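Local atomic coordinates of DNA mismatch repair protein MutS (Thermus aquaticus, PDB entry 1EWQ), a protein that recognises mismatched bases in double-stranded DNA as a step in mismatch repair and has a weak ATPase activity. Residues Q19-E22 with L23-Y27; G556-P559 with V560-R563. All blocks are in the same frame, centred on the assembly; numbering follows the deposited sequence.

How the contacts relate
Contacts 1 and 2 are both short local arrangements, but they lie far apart in a large, multidomain chain, on opposite sides of its centre. Contact 1 (19-22 with 23-27) covers most of helix 15-26 and the residue after it, in MutS domain I, and comes within about 5 Å of the bound DNA, nearest atoms measured. Contact 2 (556-559 with 560-563) is a turn in the loop after strand 551-556, about 41 Å from the DNA but close to the predicted ATP-binding loop: the side chain of His558 is about 8 Å from that of Ser590. The centres of contact 1 and contact 2 are 56 Å apart, and the two do not touch.

Contact 1 of 2, residues Q19-E22 with L23-Y27; sequences QYVE and LRDQY
The C-terminal turns of helix 15-26, in MutS domain I, bring Tyr20, Val21 and Glu22 against Arg24, Asp25 and Gln26. Two backbone bonds carry the helix through this region: Arg24 N donates to Tyr20 O at 3.0 Å, and Asp25 N to Val21 O at 3.2 Å. Further along, Gln26 sets its CG beside its own backbone N (chi1 -75°), which lets the extended chain run alongside to Glu22 O; NE2 makes a weak, bent bond to it, 3.3 Å long.

On one flank Val21 and Arg24 lie side by side. The arginine chain bends at chi3 (58°), which turns its guanidinium back over the valine, whose side chain lies under one face, toward the rim; CG1 of Val21 approaches NH2 of Arg24 to 3.3 Å. The same NH2 forms a salt bridge with the next residue, reaching Asp25 OD2 at 3.1 Å in a nearly straight bond (168°). This bond stays close to the guanidinium plane but meets the syn side of the carboxylate from out of its plane; a weaker one goes to OD1. Pairing with this carboxylate fixes the rotation of the guanidinium. Arg24 NE is less well served, being buried here with no partner in the model.

Arg24 CD also approaches Tyr20 OH, at 4.2 Å, a loose contact at an oblique angle to the ring. On another flank Leu23 CG packs against Gln19 O at 3.4 Å.

Tyr20 links the helix to the rest of the domain: its hydroxyl bonds to Phe43 N, and its ring meets that of Phe43 edge-to-face. Leu23 lies on Leu32 and Phe34 of strand 31-36, Arg24 touches Asp46 of helix 44-54, and Gln19 NE2 bonds to Val108 O, joining the helix to the loop before strand 110-116.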
loop_
_atom_site.group_PDB
_atom_site.type_symbol
_atom_site.label_atom_id
_atom_site.label_comp_id
_atom_site.label_asym_id
_atom_site.label_seq_id
_atom_site.Cartn_x
_atom_site.Cartn_y
_atom_site.Cartn_z
ATOM N N GLN C 19 -18.521 -8.191 32.154
ATOM C CA GLN C 19 -19.509 -7.695 31.210
ATOM C C GLN C 19 -18.847 -7.633 29.836
ATOM O O GLN C 19 -19.472 -7.932 28.819
ATOM C CB GLN C 19 -19.973 -6.303 31.649
ATOM C CG GLN C 19 -20.996 -5.649 30.747
ATOM C CD GLN C 19 -21.421 -4.285 31.250
ATOM O OE1 GLN C 19 -20.590 -3.399 31.442
ATOM N NE2 GLN C 19 -22.721 -4.111 31.467
ATOM N N TYR C 20 -17.569 -7.259 29.826
ATOM C CA TYR C 20 -16.773 -7.142 28.602
ATOM C C TYR C 20 -16.484 -8.491 27.940
ATOM O O TYR C 20 -16.802 -8.707 26.768
ATOM C CB TYR C 20 -15.447 -6.442 28.924
ATOM C CG TYR C 20 -14.371 -6.612 27.870
ATOM C CD1 TYR C 20 -14.472 -5.983 26.630
ATOM C CD2 TYR C 20 -13.260 -7.414 28.113
ATOM C CE1 TYR C 20 -13.487 -6.148 25.655
ATOM C CE2 TYR C 20 -12.269 -7.585 27.146
ATOM C CZ TYR C 20 -12.390 -6.950 25.921
ATOM O OH TYR C 20 -11.414 -7.118 24.968
ATOM N N VAL C 21 -15.860 -9.383 28.704
ATOM C CA VAL C 21 -15.494 -10.710 28.229
ATOM C C VAL C 21 -16.694 -11.526 27.757
ATOM O O VAL C 21 -16.582 -12.315 26.821
ATOM C CB VAL C 21 -14.732 -11.487 29.337
ATOM C CG1 VAL C 21 -14.610 -12.961 28.974
ATOM C CG2 VAL C 21 -13.345 -10.881 29.529
ATOM N N GLU C 22 -17.840 -11.326 28.401
ATOM C CA GLU C 22 -19.062 -12.044 28.049
ATOM C C GLU C 22 -19.490 -11.716 26.622
ATOM O O GLU C 22 -19.766 -12.614 25.824
ATOM C CB GLU C 22 -20.193 -11.665 29.005
ATOM C CG GLU C 22 -21.239 -12.744 29.184
ATOM C CD GLU C 22 -20.753 -13.871 30.077
ATOM O OE1 GLU C 22 -20.461 -13.599 31.267
ATOM O OE2 GLU C 22 -20.659 -15.024 29.592
ATOM N N LEU C 23 -19.549 -10.423 26.311
ATOM C CA LEU C 23 -19.938 -9.966 24.980
ATOM C C LEU C 23 -18.897 -10.379 23.946
ATOM O O LEU C 23 -19.237 -10.896 22.881
ATOM C CB LEU C 23 -20.090 -8.441 24.964
ATOM C CG LEU C 23 -21.169 -7.829 25.861
ATOM C CD1 LEU C 23 -21.034 -6.316 25.874
ATOM C CD2 LEU C 23 -22.541 -8.241 25.360
ATOM N N ARG C 24 -17.630 -10.153 24.276
ATOM C CA ARG C 24 -16.524 -10.479 23.385
ATOM C C ARG C 24 -16.634 -11.872 22.782
ATOM O O ARG C 24 -16.653 -12.027 21.562
ATOM C CB ARG C 24 -15.196 -10.355 24.133
ATOM C CG ARG C 24 -13.973 -10.590 23.271
ATOM C CD ARG C 24 -12.788 -10.964 24.135
ATOM N NE ARG C 24 -13.093 -12.152 24.928
ATOM C CZ ARG C 24 -12.280 -12.695 25.829
ATOM N NH1 ARG C 24 -11.087 -12.161 26.070
ATOM N NH2 ARG C 24 -12.662 -13.781 26.492
ATOM N N ASP C 25 -16.698 -12.885 23.641
ATOM C CA ASP C 25 -16.785 -14.271 23.187
ATOM C C ASP C 25 -17.982 -14.544 22.283
ATOM O O ASP C 25 -17.976 -15.501 21.515
ATOM C CB ASP C 25 -16.812 -15.218 24.390
ATOM C CG ASP C 25 -15.498 -15.225 25.154
ATOM O OD1 ASP C 25 -14.444 -15.466 24.527
ATOM O OD2 ASP C 25 -15.518 -14.991 26.381
ATOM N N GLN C 26 -19.005 -13.703 22.378
ATOM C CA GLN C 26 -20.188 -13.854 21.543
ATOM C C GLN C 26 -19.903 -13.521 20.080
ATOM O O GLN C 26 -20.647 -13.941 19.199
ATOM C CB GLN C 26 -21.315 -12.954 22.055
ATOM C CG GLN C 26 -21.985 -13.465 23.309
ATOM C CD GLN C 26 -22.996 -12.485 23.866
ATOM O OE1 GLN C 26 -23.785 -11.899 23.123
ATOM N NE2 GLN C 26 -22.990 -12.314 25.185
ATOM N N TYR C 27 -18.839 -12.762 19.821
ATOM C CA TYR C 27 -18.482 -12.394 18.448
ATOM C C TYR C 27 -16.999 -12.643 18.159
ATOM O O TYR C 27 -16.233 -11.715 17.908
ATOM C CB TYR C 27 -18.827 -10.928 18.185
ATOM C CG TYR C 27 -20.280 -10.600 18.437
ATOM C CD1 TYR C 27 -20.724 -10.245 19.710
ATOM C CD2 TYR C 27 -21.216 -10.660 17.405
ATOM C CE1 TYR C 27 -22.063 -9.958 19.946
ATOM C CE2 TYR C 27 -22.554 -10.378 17.629
ATOM C CZ TYR C 27 -22.971 -10.027 18.900
ATOM O OH TYR C 27 -24.298 -9.741 19.124
#

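Contact 2 of 2, residues G556-P559 with V560-R563; sequences GRHP and VVER
Arg557 and Glu562 face each other across the bend of the loop, their side chains crossing with guanidinium and carboxylate planes 43° apart. Arg557 NH1 reaches Glu562 OE1 at 3.0 Å in a salt bridge, though the bond itself is bent and weak; OE2 also lies near NH1, but its position is less certain. Glu562 sets its CG between its own backbone N and carbonyl carbon (chi1 72°) and then runs extended, which carries the carboxylate back to the arginine. Arg557 is also held from outside the turn, its NH2 by Gly541 O and its NH1 by Tyr540 O.

His558 folds back on the chain that follows it. Its ND1 accepts a bond from Val560 N at 3.0 Å, the donor lying almost in the ring plane. Over one face sits Val561 CG2, 3.6 Å from the ring centroid and 14° off its normal, a CH-pi contact, while CE1 packs against Val560 CB at 3.3 Å. The carbonyl O of His558 takes Glu562 N at 3.1 Å. With an alanine in place of His558, Val560 N is likely to lose its acceptor and Val561 CG2 the ring face it lies over.

At Pro559 the carbonyl oxygen accepts from a water, which also donates to Glu562 OE1, 2.8 Å from the water oxygen; Arg563 NH1 donates to this water. Arg557 joins the network through Glu562, which also has a longer salt bridge to Arg563. The His558 ring packs on Thr591, Gln595 and Leu598 of helix 589-603, which begins within the predicted P-loop. The whole is a turn with helical backbone angles between strands 551-556 and 570-574, held by the bonds of His558 ND1 and O and by a salt-bridge network, beside that Walker A region.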
loop_
_atom_site.group_PDB
_atom_site.type_symbol
_atom_site.label_atom_id
_atom_site.label_comp_id
_atom_site.label_asym_id
_atom_site.label_seq_id
_atom_site.Cartn_x
_atom_site.Cartn_y
_atom_site.Cartn_z
ATOM N N GLY C 556 -13.822 6.475 -35.786
ATOM C CA GLY C 556 -13.988 6.128 -34.389
ATOM C C GLY C 556 -12.672 6.280 -33.645
ATOM O O GLY C 556 -11.602 6.241 -34.254
ATOM N N ARG C 557 -12.747 6.459 -32.329
ATOM C CA ARG C 557 -11.554 6.614 -31.515
ATOM C C ARG C 557 -11.759 5.971 -30.146
ATOM O O ARG C 557 -12.892 5.846 -29.669
ATOM C CB ARG C 557 -11.234 8.091 -31.304
ATOM C CG ARG C 557 -11.884 9.043 -32.285
ATOM C CD ARG C 557 -12.264 10.294 -31.548
ATOM N NE ARG C 557 -13.574 10.775 -31.930
ATOM C CZ ARG C 557 -14.339 11.539 -31.164
ATOM N NH1 ARG C 557 -13.933 11.910 -29.961
ATOM N NH2 ARG C 557 -15.504 11.952 -31.620
ATOM N N HIS C 558 -10.657 5.568 -29.518
ATOM C CA HIS C 558 -10.717 4.965 -28.196
ATOM C C HIS C 558 -11.053 6.125 -27.255
ATOM O O HIS C 558 -10.262 7.054 -27.100
ATOM C CB HIS C 558 -9.365 4.347 -27.831
ATOM C CG HIS C 558 -9.403 3.505 -26.591
ATOM N ND1 HIS C 558 -9.761 4.012 -25.358
ATOM C CD2 HIS C 558 -9.120 2.195 -26.391
ATOM C CE1 HIS C 558 -9.690 3.052 -24.453
ATOM N NE2 HIS C 558 -9.305 1.940 -25.052
ATOM N N PRO C 559 -12.234 6.085 -26.616
ATOM C CA PRO C 559 -12.681 7.140 -25.699
ATOM C C PRO C 559 -11.757 7.447 -24.523
ATOM O O PRO C 559 -11.817 8.535 -23.956
ATOM C CB PRO C 559 -14.053 6.646 -25.247
ATOM C CG PRO C 559 -13.899 5.138 -25.299
ATOM C CD PRO C 559 -13.178 4.951 -26.616
ATOM N N VAL C 560 -10.899 6.497 -24.159
ATOM C CA VAL C 560 -9.995 6.710 -23.037
ATOM C C VAL C 560 -8.605 7.156 -23.474
ATOM O O VAL C 560 -8.058 8.112 -22.930
ATOM C CB VAL C 560 -9.880 5.441 -22.171
ATOM C CG1 VAL C 560 -8.927 5.696 -21.018
ATOM C CG2 VAL C 560 -11.257 5.046 -21.648
ATOM N N VAL C 561 -8.040 6.465 -24.459
ATOM C CA VAL C 561 -6.720 6.800 -24.977
ATOM C C VAL C 561 -6.691 8.228 -25.517
ATOM O O VAL C 561 -5.782 8.990 -25.207
ATOM C CB VAL C 561 -6.301 5.836 -26.111
ATOM C CG1 VAL C 561 -5.006 6.307 -26.758
ATOM C CG2 VAL C 561 -6.142 4.431 -25.557
ATOM N N GLU C 562 -7.681 8.594 -26.323
ATOM C CA GLU C 562 -7.723 9.940 -26.888
ATOM C C GLU C 562 -7.765 11.010 -25.802
ATOM O O GLU C 562 -7.493 12.177 -26.067
ATOM C CB GLU C 562 -8.939 10.112 -27.801
ATOM C CG GLU C 562 -10.284 10.187 -27.077
ATOM C CD GLU C 562 -11.411 10.648 -27.997
ATOM O OE1 GLU C 562 -12.585 10.711 -27.554
ATOM O OE2 GLU C 562 -11.114 10.951 -29.175
ATOM N N ARG C 563 -8.106 10.607 -24.582
ATOM C CA ARG C 563 -8.197 11.539 -23.462
ATOM C C ARG C 563 -6.817 12.034 -22.980
ATOM O O ARG C 563 -6.718 13.101 -22.368
ATOM C CB ARG C 563 -8.950 10.865 -22.311
ATOM C CG ARG C 563 -10.013 11.706 -21.610
ATOM C CD ARG C 563 -11.049 12.239 -22.574
ATOM N NE ARG C 563 -10.582 13.459 -23.229
ATOM C CZ ARG C 563 -10.811 13.757 -24.504
ATOM N NH1 ARG C 563 -11.503 12.920 -25.268
ATOM N NH2 ARG C 563 -10.344 14.884 -25.018
HETATM O O HOH W 1 -13.197 10.491 -24.790
#